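Local coordinates for protein DR hemagglutinin structural subunit (Escherichia coli, PDB 1UT1) that mediates adherence of uropathogenic Escherichia coli to the upper urinary tract, as a fimbrial adhesin that binds the Dr blood group antigen and agglutinates human erythrocytes, at residues Thr71-Gln76 / Thr138-Gly143; Gly77-Ile82 / Val92-Thr97; Asn99-Thr104 / Tyr110-Gly115. The protein carries 3 engineered substitutions. All coordinates share one frame; numbering follows the deposited sequence.

Contact 1 (Thr71-Gln76 / Thr138-Gly143)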
ATOM      1  N   THR A  71     -15.941  -5.484  -8.086  1.00 14.10           N
ATOM      2  CA  THR A  71     -16.514  -6.614  -8.796  1.00 14.64           C
ATOM      3  C   THR A  71     -16.278  -7.939  -8.098  1.00 16.94           C
ATOM      4  O   THR A  71     -17.122  -8.828  -8.144  1.00 18.26           O
ATOM      5  CB  THR A  71     -15.908  -6.718 -10.252  1.00 27.22           C
ATOM      6  OG1 THR A  71     -16.087  -5.467 -10.933  1.00 33.83           O
ATOM      7  CG2 THR A  71     -16.601  -7.818 -11.046  1.00 26.93           C
ATOM      8  N   ASP A  72     -15.091  -8.110  -7.530  1.00 14.07           N
ATOM      9  CA  ASP A  72     -14.741  -9.375  -6.907  1.00 13.52           C
ATOM     10  C   ASP A  72     -15.385  -9.618  -5.545  1.00 16.33           C
ATOM     11  O   ASP A  72     -15.111 -10.647  -4.899  1.00 15.67           O
ATOM     12  CB  ASP A  72     -13.229  -9.528  -6.820  1.00 16.03           C
ATOM     13  CG  ASP A  72     -12.594  -9.763  -8.186  1.00 27.37           C
ATOM     14  OD1 ASP A  72     -13.297 -10.304  -9.066  1.00 29.15           O
ATOM     15  OD2 ASP A  72     -11.413  -9.398  -8.375  1.00 28.31           O
ATOM     16  N   ASN A  73     -16.178  -8.649  -5.072  1.00 12.69           N
ATOM     17  CA  ASN A  73     -16.756  -8.732  -3.713  1.00 12.29           C
ATOM     18  C   ASN A  73     -18.273  -8.949  -3.693  1.00 14.16           C
ATOM     19  O   ASN A  73     -18.908  -8.806  -2.643  1.00 12.28           O
ATOM     20  CB  ASN A  73     -16.469  -7.443  -2.924  1.00  9.11           C
ATOM     21  CG  ASN A  73     -15.033  -7.362  -2.438  1.00 11.96           C
ATOM     22  OD1 ASN A  73     -14.497  -8.302  -1.820  1.00 17.66           O
ATOM     23  ND2 ASN A  73     -14.411  -6.262  -2.713  1.00  8.02           N
ATOM     24  N   PHE A  74     -18.867  -9.171  -4.857  1.00 12.06           N
ATOM     25  CA  PHE A  74     -20.296  -9.392  -4.909  1.00 10.89           C
ATOM     26  C   PHE A  74     -20.706 -10.370  -5.999  1.00 18.11           C
ATOM     27  O   PHE A  74     -20.096 -10.430  -7.081  1.00 18.13           O
ATOM     28  CB  PHE A  74     -21.080  -8.079  -5.037  0.65 12.57           C
ATOM     29  CG  PHE A  74     -20.927  -7.398  -6.375  0.65 12.82           C
ATOM     30  CD1 PHE A  74     -21.902  -7.546  -7.350  0.65 15.54           C
ATOM     31  CD2 PHE A  74     -19.889  -6.506  -6.610  0.65 14.15           C
ATOM     32  CE1 PHE A  74     -21.777  -6.909  -8.587  0.65 15.11           C
ATOM     33  CE2 PHE A  74     -19.781  -5.848  -7.824  0.65 15.92           C
ATOM     34  CZ  PHE A  74     -20.718  -6.088  -8.833  0.65 13.34           C
ATOM     35  N   GLU A  75     -21.803 -11.053  -5.724  1.00 19.14           N
ATOM     36  CA  GLU A  75     -22.451 -11.926  -6.683  1.00 23.64           C
ATOM     37  C   GLU A  75     -23.843 -12.285  -6.190  1.00 33.01           C
ATOM     38  O   GLU A  75     -24.016 -12.658  -5.034  1.00 30.79           O
ATOM     39  CB  GLU A  75     -21.648 -13.198  -6.847  1.00 25.82           C
ATOM     40  CG  GLU A  75     -21.209 -13.458  -8.261  1.00 45.13           C
ATOM     41  CD  GLU A  75     -20.383 -14.712  -8.369  1.00 64.94           C
ATOM     42  OE1 GLU A  75     -19.439 -14.743  -9.194  1.00 72.04           O
ATOM     43  OE2 GLU A  75     -20.624 -15.628  -7.561  1.00 41.77           O
ATOM     44  N   GLN A  76     -24.819 -12.254  -7.091  1.00 34.93           N
ATOM     45  CA  GLN A  76     -26.139 -12.771  -6.766  1.00 36.01           C
ATOM     46  C   GLN A  76     -26.699 -12.124  -5.502  1.00 37.75           C
ATOM     47  O   GLN A  76     -27.159 -12.812  -4.601  1.00 39.37           O
ATOM     48  CB  GLN A  76     -26.033 -14.311  -6.607  1.00 38.59           C
ATOM     49  CG  GLN A  76     -27.029 -14.982  -5.656  1.00 67.03           C
ATOM     50  CD  GLN A  76     -26.351 -15.624  -4.441  1.00 98.64           C
ATOM     51  OE1 GLN A  76     -25.141 -15.490  -4.256  1.00 95.98           O
ATOM     52  NE2 GLN A  76     -27.137 -16.339  -3.650  1.00 95.98           N
ATOM     53  N   THR A 138     -10.416  -9.315   1.815  1.00 10.12           N
ATOM     54  CA  THR A 138     -10.597  -7.879   1.592  1.00 10.22           C
ATOM     55  C   THR A 138     -11.997  -7.582   1.039  1.00 12.46           C
ATOM     56  O   THR A 138     -12.519  -8.348   0.196  1.00 11.58           O
ATOM     57  CB  THR A 138      -9.500  -7.364   0.527  1.00 13.34           C
ATOM     58  OG1 THR A 138      -8.178  -7.770   0.937  1.00 12.68           O
ATOM     59  CG2 THR A 138      -9.520  -5.857   0.410  1.00 12.37           C
ATOM     60  N   LEU A 139     -12.562  -6.437   1.456  1.00  8.96           N
ATOM     61  CA  LEU A 139     -13.811  -5.928   0.904  1.00  9.45           C
ATOM     62  C   LEU A 139     -13.553  -4.458   0.579  1.00 13.60           C
ATOM     63  O   LEU A 139     -13.134  -3.685   1.444  1.00 13.60           O
ATOM     64  CB  LEU A 139     -14.977  -6.023   1.886  1.00  9.22           C
ATOM     65  CG  LEU A 139     -16.215  -5.190   1.496  1.00 11.94           C
ATOM     66  CD1 LEU A 139     -16.851  -5.725   0.220  1.00 12.53           C
ATOM     67  CD2 LEU A 139     -17.239  -5.223   2.638  1.00 12.09           C
ATOM     68  N   THR A 140     -13.725  -4.090  -0.685  1.00  9.40           N
ATOM     69  CA  THR A 140     -13.431  -2.723  -1.108  1.00  9.10           C
ATOM     70  C   THR A 140     -14.729  -2.008  -1.522  1.00 11.54           C
ATOM     71  O   THR A 140     -15.526  -2.560  -2.300  1.00 12.07           O
ATOM     72  CB  THR A 140     -12.442  -2.760  -2.285  1.00 13.09           C
ATOM     73  OG1 THR A 140     -11.220  -3.389  -1.857  1.00 14.25           O
ATOM     74  CG2 THR A 140     -12.137  -1.358  -2.762  1.00 13.33           C
ATOM     75  N   LEU A 141     -14.971  -0.828  -0.948  1.00  8.99           N
ATOM     76  CA  LEU A 141     -16.215  -0.057  -1.194  1.00  8.84           C
ATOM     77  C   LEU A 141     -15.859   1.357  -1.648  1.00 12.89           C
ATOM     78  O   LEU A 141     -15.032   2.037  -1.028  1.00 13.74           O
ATOM     79  CB  LEU A 141     -17.052   0.047   0.078  1.00  9.37           C
ATOM     80  CG  LEU A 141     -17.582  -1.305   0.641  1.00 12.49           C
ATOM     81  CD1 LEU A 141     -18.112  -1.126   2.089  1.00 12.31           C
ATOM     82  CD2 LEU A 141     -18.670  -1.836  -0.243  1.00 12.67           C
ATOM     83  N   THR A 142     -16.488   1.787  -2.724  1.00  9.50           N
ATOM     84  CA  THR A 142     -16.210   3.099  -3.301  1.00  9.11           C
ATOM     85  C   THR A 142     -17.463   3.948  -3.220  1.00 10.23           C
ATOM     86  O   THR A 142     -18.545   3.510  -3.602  1.00  9.62           O
ATOM     87  CB  THR A 142     -15.803   2.968  -4.797  1.00 16.03           C
ATOM     88  OG1 THR A 142     -14.591   2.208  -4.887  1.00 14.76           O
ATOM     89  CG2 THR A 142     -15.577   4.398  -5.424  1.00 13.00           C
ATOM     90  N   GLY A 143     -17.298   5.192  -2.794  1.00  8.05           N
ATOM     91  CA  GLY A 143     -18.423   6.107  -2.641  1.00  8.20           C
ATOM     92  C   GLY A 143     -18.862   6.691  -3.953  1.00 11.79           C
ATOM     93  O   GLY A 143     -18.064   6.858  -4.893  1.00 12.38           O
TER
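Asn73 and Leu139 show how a single polar side chain, set on an irregular run of backbone, can be laid against a long regular strand. The Asn73 side chain points at strand 135-147 and carries the contact from its side. CG stands beside the backbone N of Asn73 and anti to its carbonyl carbon (chi1 -76°), a setting that directs the amide across the strand's backbone. There the amide group lies across Leu139, one end directed to the peptide before this residue and the other to the peptide after it. As modelled, Asn73 OD1 lies 2.8 Å from Thr138 O and Asn73 ND2 lies 3.0 Å from Thr140 N, but the amide is probably turned over, so the assignment of its ends is doubtful.

Leu139 answers with its CD1 methyl, which meets the root of the amide obliquely, 3.6 Å from Asn73 CB. The same leucine also leans on Leu81 of strand 78-83.

Backbone bonds join Thr138 to Ile82 of strand 78-83 and Thr140 to Asp70, just after strand 64-69, so Asn73 lies where strand 135-147 passes from one neighbour to the other in the immunoglobulin-like beta fold of this Dr-family adhesin. Asn73 itself shares a backbone bond with Phe80. The chemistry therefore implies a buried amide placed against peptide groups and a leucine methyl; with its ends exchanged, it may hydrogen-bond both peptides and so bridge the place where the strand changes neighbours.

Contact 2 (Gly77-Ile82 / Val92-Thr97); sequences GKFFLI and VNIRPT
The CD1 methyl of Ile94 rests on the ring of Phe79 in a CH-pi contact, 3.6 Å from the ring centroid and 16° off the normal. It is displaced somewhat toward the CG side of the ring, and the two side chains cross at about a right angle. An extended isoleucine chain carries the methyl that far. Val92 continues the apolar patch with its two branches divided: CG2 lies 4.0 Å from Phe79 CB, while CG1 meets Leu81 CD1 at 3.6 Å.

Outward from this packing comes the backbone. Val92 N donates to Phe79 O over 3.1 Å in a nearly straight bond (171°), though the donor stands well above the carbonyl plane. The return link is made by water 1, which accepts from Phe79 N at 2.9 Å and donates to Val92 O at 2.6 Å. Here the water stands in for the second direct bond, consistent with the strands splaying apart, the directions of their short segments being 112° from each other.

Beyond this antiparallel hairpin of strands 78-83 and 89-96, strand 89-96 turns to strand 118-125, where Val92 packs on Ile123, Ile94 touches Ile121 and Ile123, and Arg95 shares a backbone bond with Gly122. Strand 78-83 keeps to strands 74-75 and 135-147, while Phe79 reaches Thr104 of strand 102-105.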
ATOM      1  N   GLY A  77     -26.682 -10.795  -5.458  1.00 32.68           N
ATOM      2  CA  GLY A  77     -27.241 -10.051  -4.327  1.00 31.44           C
ATOM      3  C   GLY A  77     -26.509 -10.286  -2.999  1.00 29.31           C
ATOM      4  O   GLY A  77     -26.975  -9.849  -1.953  1.00 28.69           O
ATOM      5  N   LYS A  78     -25.342 -10.921  -3.059  1.00 22.52           N
ATOM      6  CA  LYS A  78     -24.538 -11.177  -1.851  1.00 20.40           C
ATOM      7  C   LYS A  78     -23.190 -10.468  -1.886  1.00 19.75           C
ATOM      8  O   LYS A  78     -22.510 -10.459  -2.918  1.00 21.43           O
ATOM      9  CB  LYS A  78     -24.306 -12.681  -1.666  1.00 22.51           C
ATOM     10  CG  LYS A  78     -25.530 -13.427  -1.174  1.00 31.17           C
ATOM     11  CD  LYS A  78     -25.264 -14.907  -1.037  1.00 47.17           C
ATOM     12  CE  LYS A  78     -26.525 -15.632  -0.581  1.00 68.11           C
ATOM     13  NZ  LYS A  78     -27.558 -14.677  -0.064  1.00 81.61           N
ATOM     14  N   PHE A  79     -22.786  -9.919  -0.736  1.00 12.65           N
ATOM     15  CA  PHE A  79     -21.464  -9.300  -0.593  1.00  9.63           C
ATOM     16  C   PHE A  79     -20.567 -10.270   0.186  1.00  9.82           C
ATOM     17  O   PHE A  79     -21.029 -11.017   1.061  1.00  9.94           O
ATOM     18  CB  PHE A  79     -21.563  -8.013   0.241  1.00 10.31           C
ATOM     19  CG  PHE A  79     -22.293  -6.900  -0.451  1.00 11.26           C
ATOM     20  CD1 PHE A  79     -23.615  -6.634  -0.153  1.00 15.94           C
ATOM     21  CD2 PHE A  79     -21.637  -6.113  -1.409  1.00 10.88           C
ATOM     22  CE1 PHE A  79     -24.284  -5.549  -0.761  1.00 16.19           C
ATOM     23  CE2 PHE A  79     -22.290  -5.072  -2.050  1.00 14.07           C
ATOM     24  CZ  PHE A  79     -23.629  -4.811  -1.757  1.00 14.32           C
ATOM     25  N   PHE A  80     -19.265 -10.176  -0.067  1.00  8.85           N
ATOM     26  CA  PHE A  80     -18.308 -11.008   0.667  1.00  9.64           C
ATOM     27  C   PHE A  80     -16.943 -10.398   0.580  1.00 10.36           C
ATOM     28  O   PHE A  80     -16.610  -9.747  -0.430  1.00 10.73           O
ATOM     29  CB  PHE A  80     -18.270 -12.464   0.118  1.00 10.93           C
ATOM     30  CG  PHE A  80     -18.396 -12.558  -1.388  1.00 12.13           C
ATOM     31  CD1 PHE A  80     -17.271 -12.465  -2.204  1.00 13.09           C
ATOM     32  CD2 PHE A  80     -19.653 -12.716  -1.983  1.00 12.68           C
ATOM     33  CE1 PHE A  80     -17.387 -12.520  -3.609  1.00 14.57           C
ATOM     34  CE2 PHE A  80     -19.792 -12.717  -3.397  1.00 15.02           C
ATOM     35  CZ  PHE A  80     -18.653 -12.645  -4.196  1.00 14.88           C
ATOM     36  N   LEU A  81     -16.154 -10.573   1.636  1.00  8.03           N
ATOM     37  CA  LEU A  81     -14.725 -10.304   1.543  1.00  8.52           C
ATOM     38  C   LEU A  81     -14.194 -11.452   0.689  1.00 11.09           C
ATOM     39  O   LEU A  81     -14.752 -12.546   0.698  1.00 10.56           O
ATOM     40  CB  LEU A  81     -14.042 -10.359   2.909  1.00  8.01           C
ATOM     41  CG  LEU A  81     -14.082  -9.052   3.705  1.00 10.62           C
ATOM     42  CD1 LEU A  81     -15.473  -8.859   4.212  1.00 10.07           C
ATOM     43  CD2 LEU A  81     -13.083  -9.140   4.885  1.00  8.48           C
ATOM     44  N   ILE A  82     -13.124 -11.187  -0.045  1.00 10.99           N
ATOM     45  CA  ILE A  82     -12.546 -12.188  -0.932  1.00 10.58           C
ATOM     46  C   ILE A  82     -11.073 -12.394  -0.580  1.00 13.62           C
ATOM     47  O   ILE A  82     -10.388 -11.457  -0.197  1.00 11.16           O
ATOM     48  CB  ILE A  82     -12.705 -11.767  -2.430  1.00 12.73           C
ATOM     49  CG1 ILE A  82     -12.440 -12.977  -3.366  1.00 12.35           C
ATOM     50  CG2 ILE A  82     -11.806 -10.576  -2.772  1.00 13.70           C
ATOM     51  CD1 ILE A  82     -13.559 -14.061  -3.337  1.00 12.16           C
ATOM     52  N   VAL A  92     -20.770 -11.462   4.091  1.00  8.59           N
ATOM     53  CA  VAL A  92     -21.057 -10.470   5.113  1.00  8.12           C
ATOM     54  C   VAL A  92     -22.394  -9.769   4.894  1.00 10.77           C
ATOM     55  O   VAL A  92     -22.865  -9.632   3.752  1.00 10.21           O
ATOM     56  CB  VAL A  92     -19.932  -9.372   5.177  1.00 10.35           C
ATOM     57  CG1 VAL A  92     -18.595  -9.985   5.647  1.00 10.94           C
ATOM     58  CG2 VAL A  92     -19.749  -8.631   3.798  1.00 11.31           C
ATOM     59  N   ASN A  93     -22.893  -9.170   5.982  1.00  8.07           N
ATOM     60  CA  ASN A  93     -23.985  -8.202   5.919  1.00  9.87           C
ATOM     61  C   ASN A  93     -23.386  -6.827   6.105  1.00 12.29           C
ATOM     62  O   ASN A  93     -22.375  -6.670   6.784  1.00 10.69           O
ATOM     63  CB  ASN A  93     -24.982  -8.436   7.035  1.00 13.72           C
ATOM     64  CG  ASN A  93     -25.879  -9.606   6.758  1.00 26.39           C
ATOM     65  OD1 ASN A  93     -26.407  -9.759   5.645  1.00 24.25           O
ATOM     66  ND2 ASN A  93     -26.000 -10.484   7.736  1.00 18.51           N
ATOM     67  N   ILE A  94     -23.986  -5.851   5.447  1.00  9.83           N
ATOM     68  CA  ILE A  94     -23.547  -4.457   5.512  1.00 11.32           C
ATOM     69  C   ILE A  94     -24.730  -3.682   6.042  1.00 13.02           C
ATOM     70  O   ILE A  94     -25.838  -3.791   5.507  1.00 11.34           O
ATOM     71  CB  ILE A  94     -23.221  -3.950   4.084  1.00 15.50           C
ATOM     72  CG1 ILE A  94     -22.065  -4.799   3.496  1.00 17.13           C
ATOM     73  CG2 ILE A  94     -22.888  -2.477   4.090  1.00 16.10           C
ATOM     74  CD1 ILE A  94     -21.706  -4.433   2.021  1.00 20.58           C
ATOM     75  N   ARG A  95     -24.531  -2.961   7.147  1.00 10.60           N
ATOM     76  CA  ARG A  95     -25.652  -2.338   7.846  1.00 10.47           C
ATOM     77  C   ARG A  95     -25.250  -0.987   8.470  1.00 11.32           C
ATOM     78  O   ARG A  95     -24.348  -0.942   9.282  1.00 10.81           O
ATOM     79  CB  ARG A  95     -26.142  -3.285   8.961  1.00 13.89           C
ATOM     80  CG  ARG A  95     -27.364  -2.769   9.716  1.00 28.11           C
ATOM     81  CD  ARG A  95     -27.947  -3.840  10.601  1.00 35.52           C
ATOM     82  NE  ARG A  95     -27.210  -3.959  11.860  1.00 37.37           N
ATOM     83  CZ  ARG A  95     -26.401  -4.972  12.182  1.00 50.01           C
ATOM     84  NH1 ARG A  95     -26.191  -5.973  11.326  1.00 31.69           N
ATOM     85  NH2 ARG A  95     -25.782  -4.977  13.354  1.00 27.17           N
ATOM     86  N   PRO A  96     -25.969   0.083   8.146  1.00 11.19           N
ATOM     87  CA  PRO A  96     -25.707   1.395   8.792  1.00  9.43           C
ATOM     88  C   PRO A  96     -26.061   1.275  10.244  1.00 13.44           C
ATOM     89  O   PRO A  96     -26.922   0.469  10.603  1.00 13.15           O
ATOM     90  CB  PRO A  96     -26.714   2.339   8.116  1.00 11.64           C
ATOM     91  CG  PRO A  96     -27.858   1.440   7.716  1.00 16.78           C
ATOM     92  CD  PRO A  96     -27.182   0.113   7.300  1.00 13.23           C
ATOM     93  N   THR A  97     -25.425   2.079  11.094  1.00 10.31           N
ATOM     94  CA  THR A  97     -25.674   1.963  12.533  1.00 11.42           C
ATOM     95  C   THR A  97     -26.868   2.805  12.993  1.00 16.41           C
ATOM     96  O   THR A  97     -27.260   2.742  14.155  1.00 15.84           O
ATOM     97  CB  THR A  97     -24.436   2.366  13.367  1.00  8.93           C
ATOM     98  OG1 THR A  97     -24.194   3.766  13.228  1.00 11.36           O
ATOM     99  CG2 THR A  97     -23.196   1.570  12.972  1.00  7.84           C
TER
HETATM  100  O   HOH W   1     -24.281 -10.455   1.713  1.00 24.97           O

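Contact 3 (Asn99-Thr104 / Tyr110-Gly115); sequences NSAWTT and YKNDVG
Lys111 runs its aliphatic chain over the indole of Trp102 and can be followed atom by atom. CB sits over the centre of the six-membered ring in a CH-pi contact, 3.8 Å from the centroid and only 4° off the normal. CG passes on toward the pyrrole side, near Trp102 CE2 and Ala101 O, and CD stays above the ring near Trp102 CZ2. With CG anti to the backbone N (chi1 -168°), the chain runs out extended as far as CE, which comes to 3.8 Å from Ser100 CB. A bend at the last torsion then turns NZ toward Asp113 OD2, its partner in a long salt bridge within the same segment.

The indole is held in turn by Ser100: Trp102 NE1 donates to Ser100 OG over 2.9 Å, almost in the ring plane, and the same hydroxyl is bonded to Asp98.

On the other side of this antiparallel hairpin, Thr103 CB lies over one face of the Tyr110 ring, 3.8 Å from its centroid, the two side chains pointing the same way. Water 3 joins Thr103 OG1 to Tyr110 OH. Asn112 crosses Thr103 at about a right angle and donates from ND2 to Thr103 OG1, a short (2.7 Å) but bent bond (134°). Backbone bonds run both ways between Thr103 and Tyr110, and Asn112 N donates to Ala101 O at 2.9 Å.

Tyr110 also stacks on Trp146, and Trp102 meets Trp117 edge-to-face. The chemistry implies a surface hairpin with two distinct sides: a lysine methylene chain lying on an indole whose orientation is helped by an in-plane bond to a serine, and a threonine joined to a tyrosine by water and to an asparagine by its amide.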
ATOM      1  N   ASN A  99     -30.951   4.351  11.897  1.00 20.39           N
ATOM      2  CA  ASN A  99     -32.198   3.695  11.459  1.00 24.97           C
ATOM      3  C   ASN A  99     -32.423   3.708   9.958  1.00 29.43           C
ATOM      4  O   ASN A  99     -33.548   3.478   9.516  1.00 30.50           O
ATOM      5  CB  ASN A  99     -33.403   4.436  12.052  1.00 32.82           C
ATOM      6  CG  ASN A  99     -33.828   3.899  13.370  1.00 76.23           C
ATOM      7  OD1 ASN A  99     -34.795   3.149  13.442  1.00 82.92           O
ATOM      8  ND2 ASN A  99     -33.300   4.488  14.433  1.00 67.56           N
ATOM      9  N   SER A 100     -31.424   4.123   9.188  1.00 20.56           N
ATOM     10  CA  SER A 100     -31.662   4.416   7.794  1.00 15.86           C
ATOM     11  C   SER A 100     -31.843   3.212   6.897  1.00 16.97           C
ATOM     12  O   SER A 100     -31.324   2.137   7.171  1.00 14.43           O
ATOM     13  CB  SER A 100     -30.642   5.404   7.245  1.00 15.80           C
ATOM     14  OG  SER A 100     -29.348   4.842   7.266  1.00 15.22           O
ATOM     15  N   ALA A 101     -32.659   3.383   5.857  1.00 15.16           N
ATOM     16  CA  ALA A 101     -32.983   2.286   4.944  1.00 15.50           C
ATOM     17  C   ALA A 101     -32.164   2.382   3.662  1.00 15.15           C
ATOM     18  O   ALA A 101     -32.102   3.434   3.026  1.00 13.46           O
ATOM     19  CB  ALA A 101     -34.459   2.307   4.615  1.00 16.71           C
ATOM     20  N   TRP A 102     -31.606   1.245   3.268  1.00 11.98           N
ATOM     21  CA  TRP A 102     -30.763   1.125   2.087  1.00 11.15           C
ATOM     22  C   TRP A 102     -31.203  -0.086   1.275  1.00 14.64           C
ATOM     23  O   TRP A 102     -31.874  -1.011   1.797  1.00 15.29           O
ATOM     24  CB  TRP A 102     -29.283   0.924   2.496  1.00 10.08           C
ATOM     25  CG  TRP A 102     -28.690   2.065   3.263  1.00 10.84           C
ATOM     26  CD1 TRP A 102     -29.115   2.562   4.441  1.00 13.20           C
ATOM     27  CD2 TRP A 102     -27.563   2.864   2.855  1.00  9.87           C
ATOM     28  NE1 TRP A 102     -28.342   3.653   4.806  1.00 12.55           N
ATOM     29  CE2 TRP A 102     -27.384   3.859   3.843  1.00 13.70           C
ATOM     30  CE3 TRP A 102     -26.738   2.870   1.719  1.00 11.28           C
ATOM     31  CZ2 TRP A 102     -26.341   4.799   3.789  1.00 12.87           C
ATOM     32  CZ3 TRP A 102     -25.714   3.812   1.641  1.00 12.39           C
ATOM     33  CH2 TRP A 102     -25.525   4.775   2.682  1.00 13.09           C
ATOM     34  N   THR A 103     -30.790  -0.107   0.012  1.00 11.90           N
ATOM     35  CA  THR A 103     -31.129  -1.183  -0.875  1.00 12.89           C
ATOM     36  C   THR A 103     -29.851  -1.759  -1.486  1.00 15.30           C
ATOM     37  O   THR A 103     -28.905  -1.032  -1.747  1.00 13.32           O
ATOM     38  CB  THR A 103     -32.048  -0.665  -1.994  1.00 13.85           C
ATOM     39  OG1 THR A 103     -33.287  -0.240  -1.412  1.00 14.17           O
ATOM     40  CG2 THR A 103     -32.333  -1.769  -3.042  1.00 14.35           C
ATOM     41  N   THR A 104     -29.869  -3.055  -1.778  1.00 14.36           N
ATOM     42  CA  THR A 104     -28.773  -3.699  -2.485  1.00 15.76           C
ATOM     43  C   THR A 104     -29.183  -3.961  -3.953  1.00 21.93           C
ATOM     44  O   THR A 104     -30.263  -4.523  -4.226  1.00 22.89           O
ATOM     45  CB  THR A 104     -28.410  -5.056  -1.823  1.00 20.80           C
ATOM     46  OG1 THR A 104     -27.875  -4.826  -0.520  1.00 22.13           O
ATOM     47  CG2 THR A 104     -27.389  -5.806  -2.655  1.00 23.47           C
ATOM     48  N   TYR A 110     -27.130   1.299  -1.759  1.00 10.93           N
ATOM     49  CA  TYR A 110     -27.511   2.715  -1.878  1.00 10.94           C
ATOM     50  C   TYR A 110     -28.619   3.091  -0.919  1.00 11.66           C
ATOM     51  O   TYR A 110     -29.439   2.243  -0.550  1.00 13.79           O
ATOM     52  CB  TYR A 110     -27.902   3.075  -3.324  1.00 13.45           C
ATOM     53  CG  TYR A 110     -29.232   2.461  -3.788  1.00 15.69           C
ATOM     54  CD1 TYR A 110     -29.251   1.291  -4.554  1.00 17.14           C
ATOM     55  CD2 TYR A 110     -30.447   3.118  -3.561  1.00 15.98           C
ATOM     56  CE1 TYR A 110     -30.463   0.753  -5.026  1.00 14.70           C
ATOM     57  CE2 TYR A 110     -31.659   2.571  -4.011  1.00 16.65           C
ATOM     58  CZ  TYR A 110     -31.647   1.416  -4.779  1.00 22.27           C
ATOM     59  OH  TYR A 110     -32.833   0.867  -5.224  1.00 23.48           O
ATOM     60  N   LYS A 111     -28.648   4.359  -0.522  1.00  8.73           N
ATOM     61  CA  LYS A 111     -29.605   4.837   0.459  1.00 10.31           C
ATOM     62  C   LYS A 111     -30.952   5.095  -0.212  1.00 14.78           C
ATOM     63  O   LYS A 111     -31.004   5.524  -1.373  1.00 14.73           O
ATOM     64  CB  LYS A 111     -29.076   6.112   1.145  1.00 11.76           C
ATOM     65  CG  LYS A 111     -29.879   6.507   2.385  1.00 17.23           C
ATOM     66  CD  LYS A 111     -29.235   7.689   3.107  1.00 19.27           C
ATOM     67  CE  LYS A 111     -29.833   7.893   4.496  1.00 23.61           C
ATOM     68  NZ  LYS A 111     -31.305   8.088   4.437  1.00 25.11           N
ATOM     69  N   ASN A 112     -32.032   4.716   0.458  1.00 11.26           N
ATOM     70  CA  ASN A 112     -33.360   4.788  -0.192  1.00 12.87           C
ATOM     71  C   ASN A 112     -33.863   6.211  -0.467  1.00 20.22           C
ATOM     72  O   ASN A 112     -34.797   6.380  -1.249  1.00 21.64           O
ATOM     73  CB  ASN A 112     -34.418   4.026   0.621  1.00 12.00           C
ATOM     74  CG  ASN A 112     -34.220   2.545   0.594  1.00 17.21           C
ATOM     75  OD1 ASN A 112     -35.010   1.806   1.170  1.00 20.58           O
ATOM     76  ND2 ASN A 112     -33.169   2.088  -0.067  1.00 14.36           N
ATOM     77  N   ASP A 113     -33.322   7.210   0.236  1.00 17.55           N
ATOM     78  CA  ASP A 113     -33.716   8.630   0.029  1.00 18.66           C
ATOM     79  C   ASP A 113     -32.510   9.478  -0.296  1.00 21.36           C
ATOM     80  O   ASP A 113     -31.390   9.151   0.123  1.00 20.20           O
ATOM     81  CB  ASP A 113     -34.330   9.240   1.289  1.00 22.50           C
ATOM     82  CG  ASP A 113     -35.042   8.240   2.146  1.00 48.59           C
ATOM     83  OD1 ASP A 113     -36.191   8.520   2.528  1.00 51.24           O
ATOM     84  OD2 ASP A 113     -34.412   7.265   2.584  1.00 61.46           O
ATOM     85  N   VAL A 114     -32.757  10.671  -0.844  1.00 15.64           N
ATOM     86  CA  VAL A 114     -31.656  11.591  -1.151  1.00 15.88           C
ATOM     87  C   VAL A 114     -31.151  12.280   0.108  1.00 19.27           C
ATOM     88  O   VAL A 114     -31.801  12.258   1.147  1.00 19.38           O
ATOM     89  CB  VAL A 114     -32.058  12.682  -2.210  1.00 20.42           C
ATOM     90  CG1 VAL A 114     -32.384  12.047  -3.562  1.00 20.01           C
ATOM     91  CG2 VAL A 114     -33.228  13.563  -1.676  1.00 20.59           C
ATOM     92  N   GLY A 115     -29.989  12.909   0.014  1.00 16.19           N
ATOM     93  CA  GLY A 115     -29.462  13.654   1.138  1.00 14.68           C
ATOM     94  C   GLY A 115     -27.998  13.329   1.383  1.00 17.07           C
ATOM     95  O   GLY A 115     -27.524  12.230   1.065  1.00 15.97           O
TER
HETATM   96  O   HOH W   2     -34.642  -1.027   2.257  1.00 36.29           O
HETATM   97  O   HOH W   3     -34.829   1.428  -3.178  1.00 26.18           O

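Overall arrangement
The three contacts lie within one Dr-family domain, without helices. Contacts 2 and 3 follow each other along the chain, each in a beta hairpin, and both are nested in the long loop closed by contact 1. Contacts 1 and 2, with centres about 9 Å apart, share strand 78-83, which pairs with strands 74-75 and 135-147 as well as 89-96. Contacts 2 and 3, centres about 15 Å apart, meet where Pro96 packs on Trp102. Contacts 1 and 3 do not touch, their nearest atoms being about 7 Å apart. Contacts 1 and 2 thus knit the middle of the immunoglobulin-like fold, contact 2 being buried, while contact 3 shapes its surface.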